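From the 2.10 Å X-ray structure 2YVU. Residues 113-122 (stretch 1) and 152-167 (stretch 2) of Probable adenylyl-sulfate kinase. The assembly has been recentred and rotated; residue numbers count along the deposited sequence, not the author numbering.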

# COMPACT_ATOMS: atom_id res chain seq x y z
N PRO A 113 -16.78 4.26 1.00
CA PRO A 113 -17.63 3.88 -0.13
C PRO A 113 -16.81 3.06 -1.12
O PRO A 113 -15.68 3.42 -1.44
N PHE A 114 -17.38 1.95 -1.60
CA PHE A 114 -16.67 1.10 -2.55
C PHE A 114 -17.54 0.97 -3.79
O PHE A 114 -18.59 0.31 -3.76
N LEU A 115 -17.11 1.59 -4.88
CA LEU A 115 -17.88 1.56 -6.13
C LEU A 115 -17.35 0.52 -7.11
O LEU A 115 -16.31 0.71 -7.73
N GLU A 116 -18.09 -0.57 -7.25
CA GLU A 116 -17.70 -1.63 -8.17
C GLU A 116 -18.24 -1.28 -9.56
O GLU A 116 -19.45 -1.27 -9.80
N ILE A 117 -17.31 -0.96 -10.45
CA ILE A 117 -17.64 -0.55 -11.81
C ILE A 117 -17.36 -1.66 -12.81
O ILE A 117 -16.20 -2.07 -13.02
N TYR A 118 -18.41 -2.14 -13.46
CA TYR A 118 -18.23 -3.20 -14.44
C TYR A 118 -17.96 -2.64 -15.83
O TYR A 118 -18.84 -2.03 -16.46
N VAL A 119 -16.73 -2.85 -16.30
CA VAL A 119 -16.28 -2.43 -17.62
C VAL A 119 -16.59 -3.65 -18.49
O VAL A 119 -15.87 -4.65 -18.49
N LYS A 120 -17.69 -3.54 -19.23
CA LYS A 120 -18.23 -4.64 -20.02
C LYS A 120 -17.80 -4.77 -21.47
O LYS A 120 -17.98 -3.86 -22.29
N ALA A 121 -17.24 -5.95 -21.76
CA ALA A 121 -16.74 -6.34 -23.07
C ALA A 121 -16.71 -7.88 -23.13
O ALA A 121 -16.23 -8.52 -22.21
N SER A 122 -17.21 -8.47 -24.20
CA SER A 122 -17.20 -9.93 -24.29
C SER A 122 -15.80 -10.45 -24.51
O SER A 122 -14.91 -9.72 -24.95
N PRO A 152 -12.52 -18.18 -16.22
CA PRO A 152 -13.78 -17.55 -16.63
C PRO A 152 -14.21 -16.39 -15.73
O PRO A 152 -14.34 -16.52 -14.51
N TYR A 153 -14.41 -15.24 -16.36
CA TYR A 153 -14.79 -14.02 -15.66
C TYR A 153 -16.21 -14.09 -15.11
O TYR A 153 -17.14 -14.46 -15.82
N GLU A 154 -16.38 -13.68 -13.86
CA GLU A 154 -17.70 -13.68 -13.23
C GLU A 154 -18.17 -12.24 -13.05
O GLU A 154 -17.69 -11.53 -12.16
N PRO A 155 -19.12 -11.80 -13.88
CA PRO A 155 -19.62 -10.43 -13.78
C PRO A 155 -20.18 -10.10 -12.40
O PRO A 155 -20.68 -10.98 -11.71
N PRO A 156 -20.10 -8.83 -11.98
CA PRO A 156 -20.64 -8.44 -10.67
C PRO A 156 -22.16 -8.61 -10.69
O PRO A 156 -22.80 -8.31 -11.69
N GLU A 157 -22.72 -9.12 -9.59
CA GLU A 157 -24.16 -9.31 -9.47
C GLU A 157 -24.86 -7.95 -9.47
O GLU A 157 -25.81 -7.70 -10.23
N ASN A 158 -24.37 -7.06 -8.61
CA ASN A 158 -24.94 -5.73 -8.50
C ASN A 158 -23.86 -4.67 -8.44
O ASN A 158 -23.48 -4.20 -7.37
N PRO A 159 -23.33 -4.27 -9.61
CA PRO A 159 -22.29 -3.25 -9.70
C PRO A 159 -22.87 -1.87 -9.47
O PRO A 159 -24.06 -1.65 -9.61
N GLN A 160 -22.04 -0.91 -9.10
CA GLN A 160 -22.59 0.41 -8.90
C GLN A 160 -22.76 1.10 -10.24
O GLN A 160 -23.44 2.12 -10.35
N LEU A 161 -22.17 0.52 -11.29
CA LEU A 161 -22.32 1.14 -12.61
C LEU A 161 -21.77 0.18 -13.65
O LEU A 161 -20.84 -0.56 -13.37
N VAL A 162 -22.33 0.23 -14.85
CA VAL A 162 -21.88 -0.62 -15.96
C VAL A 162 -21.39 0.27 -17.09
O VAL A 162 -22.10 1.18 -17.51
N LEU A 163 -20.18 0.04 -17.56
CA LEU A 163 -19.66 0.84 -18.67
C LEU A 163 -19.55 -0.09 -19.88
O LEU A 163 -18.66 -0.95 -19.95
N ASP A 164 -20.49 0.06 -20.81
CA ASP A 164 -20.49 -0.79 -22.00
C ASP A 164 -19.47 -0.26 -23.00
O ASP A 164 -19.72 0.74 -23.68
N THR A 165 -18.32 -0.92 -23.10
CA THR A 165 -17.29 -0.47 -24.01
C THR A 165 -17.53 -0.88 -25.47
O THR A 165 -16.72 -0.57 -26.34
N GLU A 166 -18.63 -1.57 -25.75
CA GLU A 166 -18.91 -1.95 -27.13
C GLU A 166 -19.93 -1.00 -27.75
O GLU A 166 -19.84 -0.67 -28.94
N SER A 167 -20.86 -0.53 -26.93
CA SER A 167 -21.91 0.38 -27.38
C SER A 167 -21.48 1.83 -27.31
O SER A 167 -21.84 2.63 -28.17

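Strand 114-120 runs parallel to strand 161-164, with the two axes 4.7 Å apart at closest approach. In each extended strand, successive side chains alternate between the two faces of the sheet. Ile-117, Val-119, Leu-161 and Leu-163 lie on one face; Tyr-118, Lys-120, Val-162 and Asp-164 lie on the other.

Pro-113 makes no contact with the second stretch. Phe-114 (chi1 t) points sideways and its side chain comes no nearer than 5.0 Å to the second stretch. Leu-115 (m, t) also points sideways and its side chain packs on Gln-160. Leu-115 CD2 is 3.8 Å from Gln-160 CG.

Glu-116 (t, t) also points sideways. Glu-116 O accepts a hydrogen bond from Gln-160 N at 2.7 Å and lies 3.4 Å from Pro-159 CB. Its carboxylate reaches Pro-156, with Glu-116 OE2 3.7 Å from Pro-156 CB, and is hydrogen-bonded elsewhere in the structure.

Ile-117 is m, m. Its CB points to its own face of the sheet, but the end of the chain comes nearer to the second stretch. Ile-117 CD1 packs 3.7 Å from Leu-161 CB, and Ile-117 CG2 lies 3.8 Å from Leu-163 CD1. Leu-161 is t, p and Leu-163 is m, t.

Tyr-118 (chi1 t, chi2 33°) has the largest covered area in the contact. Pro-156 CD sits over one face of the Tyr-118 ring, 4.0 Å from the centroid, in a CH-pi contact. The Tyr-153 ring (chi1 t) is nearly parallel to it but slid aside, so the two barely overlap; Tyr-118 CE1 is 3.4 Å from Tyr-153 CE2. Pro-155 CB lies 4.0 Å from Tyr-118 CZ. Val-162 (t) adds a looser contact, Val-162 CG1 to Tyr-118 CD2 at 4.3 Å. Both backbone bonds of Tyr-118 go to the same strand, to the residues before and after Val-162: Tyr-118 N donates to Leu-161 O at 2.9 Å, and Tyr-118 O accepts from Leu-163 N at 2.7 Å.

Val-119 (t) places Val-119 CG1 3.5 Å from Thr-165 CG2.

Lys-120 is extended through chi3 (t, t, t), then turns at chi4 (m). Lys-120 CD is 4.2 Å from Val-162 CG1. Lys-120 NZ lies 4.0 Å from Asp-164 OD2, opposite charges too far apart for a salt bridge. Asp-164 (t) bonds within its own stretch: Asp-164 OD1 accepts from Glu-166 N at 2.8 Å and Ser-167 N at 3.0 Å, and Asp-164 OD2 accepts a weak bond from Ser-167 OG at 2.8 Å. Lys-120 O accepts from both Thr-165 OG1 (3.0 Å) and Thr-165 N (3.1 Å), with Thr-165 in the p rotamer.

Ala-121 CB is 3.5 Å from Thr-165 OG1. Ser-122 N donates to Glu-166 OE1 at 3.0 Å. The Ser-122 side chain (p) caps the helix that follows.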

# COMPACT_ATOMS: atom_id res chain seq x y z
CB PRO A 113 -18.04 5.22 -0.72
CG PRO A 113 -18.07 6.10 0.48
CD PRO A 113 -16.81 5.71 1.21
CB PHE A 114 -16.40 -0.28 -1.92
CG PHE A 114 -15.62 -1.22 -2.82
CD1 PHE A 114 -16.28 -2.12 -3.66
CD2 PHE A 114 -14.23 -1.23 -2.79
CE1 PHE A 114 -15.56 -3.02 -4.45
CE2 PHE A 114 -13.49 -2.13 -3.58
CZ PHE A 114 -14.15 -3.02 -4.41
CB LEU A 115 -17.87 2.94 -6.80
CG LEU A 115 -18.32 4.09 -5.91
CD1 LEU A 115 -18.14 5.43 -6.61
CD2 LEU A 115 -19.76 3.86 -5.53
CB GLU A 116 -18.26 -2.96 -7.68
CG GLU A 116 -17.88 -4.16 -8.52
CD GLU A 116 -18.14 -5.46 -7.77
OE1 GLU A 116 -18.95 -5.46 -6.82
OE2 GLU A 116 -17.55 -6.50 -8.13
CB ILE A 117 -16.78 0.67 -12.21
CG1 ILE A 117 -16.86 1.72 -11.10
CG2 ILE A 117 -17.17 1.16 -13.63
CD1 ILE A 117 -18.29 2.26 -10.80
CB TYR A 118 -19.47 -4.12 -14.45
CG TYR A 118 -19.42 -5.26 -15.47
CD1 TYR A 118 -18.22 -5.87 -15.81
CD2 TYR A 118 -20.59 -5.75 -16.03
CE1 TYR A 118 -18.19 -6.96 -16.71
CE2 TYR A 118 -20.57 -6.83 -16.92
CZ TYR A 118 -19.37 -7.43 -17.26
OH TYR A 118 -19.35 -8.49 -18.15
CB VAL A 119 -14.78 -2.11 -17.60
CG1 VAL A 119 -14.32 -1.60 -18.97
CG2 VAL A 119 -14.51 -1.06 -16.52
CB LYS A 120 -19.75 -4.56 -19.92
CG LYS A 120 -20.52 -5.57 -20.75
CD LYS A 120 -22.01 -5.45 -20.41
CE LYS A 120 -22.84 -6.50 -21.14
NZ LYS A 120 -22.74 -6.34 -22.63
CB ALA A 121 -15.33 -5.79 -23.28
CB SER A 122 -18.08 -10.42 -25.43
OG SER A 122 -17.44 -10.17 -26.67
CB PRO A 152 -14.77 -18.73 -16.64
CG PRO A 152 -14.11 -19.78 -15.80
CD PRO A 152 -12.67 -19.65 -16.15
CB TYR A 153 -14.67 -12.84 -16.61
CG TYR A 153 -15.03 -11.51 -15.99
CD1 TYR A 153 -14.16 -10.88 -15.11
CD2 TYR A 153 -16.28 -10.94 -16.22
CE1 TYR A 153 -14.53 -9.71 -14.47
CE2 TYR A 153 -16.66 -9.77 -15.58
CZ TYR A 153 -15.77 -9.16 -14.70
OH TYR A 153 -16.15 -8.03 -14.02
CB GLU A 154 -17.61 -14.38 -11.86
CG GLU A 154 -16.80 -15.66 -11.94
CD GLU A 154 -16.83 -16.45 -10.66
OE1 GLU A 154 -16.58 -15.86 -9.59
OE2 GLU A 154 -17.09 -17.66 -10.73
CB PRO A 155 -20.69 -10.36 -14.87
CG PRO A 155 -20.24 -11.37 -15.85
CD PRO A 155 -19.79 -12.51 -14.98
CB PRO A 156 -20.24 -6.96 -10.56
CG PRO A 156 -19.07 -6.84 -11.45
CD PRO A 156 -19.44 -7.68 -12.63
CB GLU A 157 -24.51 -10.02 -8.16
CG GLU A 157 -23.86 -11.37 -7.98
CD GLU A 157 -24.38 -12.40 -8.94
OE1 GLU A 157 -23.89 -13.55 -8.90
OE2 GLU A 157 -25.29 -12.07 -9.74
CB ASN A 158 -25.82 -5.65 -7.25
CG ASN A 158 -27.20 -5.16 -7.57
OD1 ASN A 158 -27.45 -3.95 -7.65
ND2 ASN A 158 -28.12 -6.10 -7.77
CB PRO A 159 -21.79 -3.41 -11.12
CG PRO A 159 -23.06 -3.70 -11.84
CD PRO A 159 -23.70 -4.75 -10.96
CB GLN A 160 -21.70 1.22 -7.96
CG GLN A 160 -21.92 0.92 -6.49
CD GLN A 160 -21.78 -0.57 -6.12
OE1 GLN A 160 -22.77 -1.23 -5.83
NE2 GLN A 160 -20.56 -1.07 -6.12
CB LEU A 161 -21.54 2.46 -12.65
CG LEU A 161 -21.84 3.50 -13.74
CD1 LEU A 161 -23.18 4.14 -13.41
CD2 LEU A 161 -20.75 4.59 -13.79
CB VAL A 162 -23.02 -1.50 -16.52
CG1 VAL A 162 -22.52 -2.29 -17.73
CG2 VAL A 162 -23.53 -2.43 -15.43
CB LEU A 163 -18.28 1.45 -18.32
CG LEU A 163 -18.24 2.42 -17.12
CD1 LEU A 163 -16.84 2.97 -16.97
CD2 LEU A 163 -19.24 3.58 -17.29
CB ASP A 164 -21.88 -0.81 -22.65
CG ASP A 164 -22.00 -1.90 -23.72
OD1 ASP A 164 -21.01 -2.14 -24.44
OD2 ASP A 164 -23.08 -2.51 -23.84
CB THR A 165 -15.89 -0.98 -23.57
OG1 THR A 165 -15.82 -2.39 -23.73
CG2 THR A 165 -15.62 -0.63 -22.09
CB GLU A 166 -19.40 -3.41 -27.20
CG GLU A 166 -18.24 -4.44 -27.30
CD GLU A 166 -18.69 -5.90 -27.25
OE1 GLU A 166 -18.42 -6.58 -26.23
OE2 GLU A 166 -19.30 -6.39 -28.23
CB SER A 167 -23.15 0.23 -26.50
OG SER A 167 -23.44 -1.13 -26.26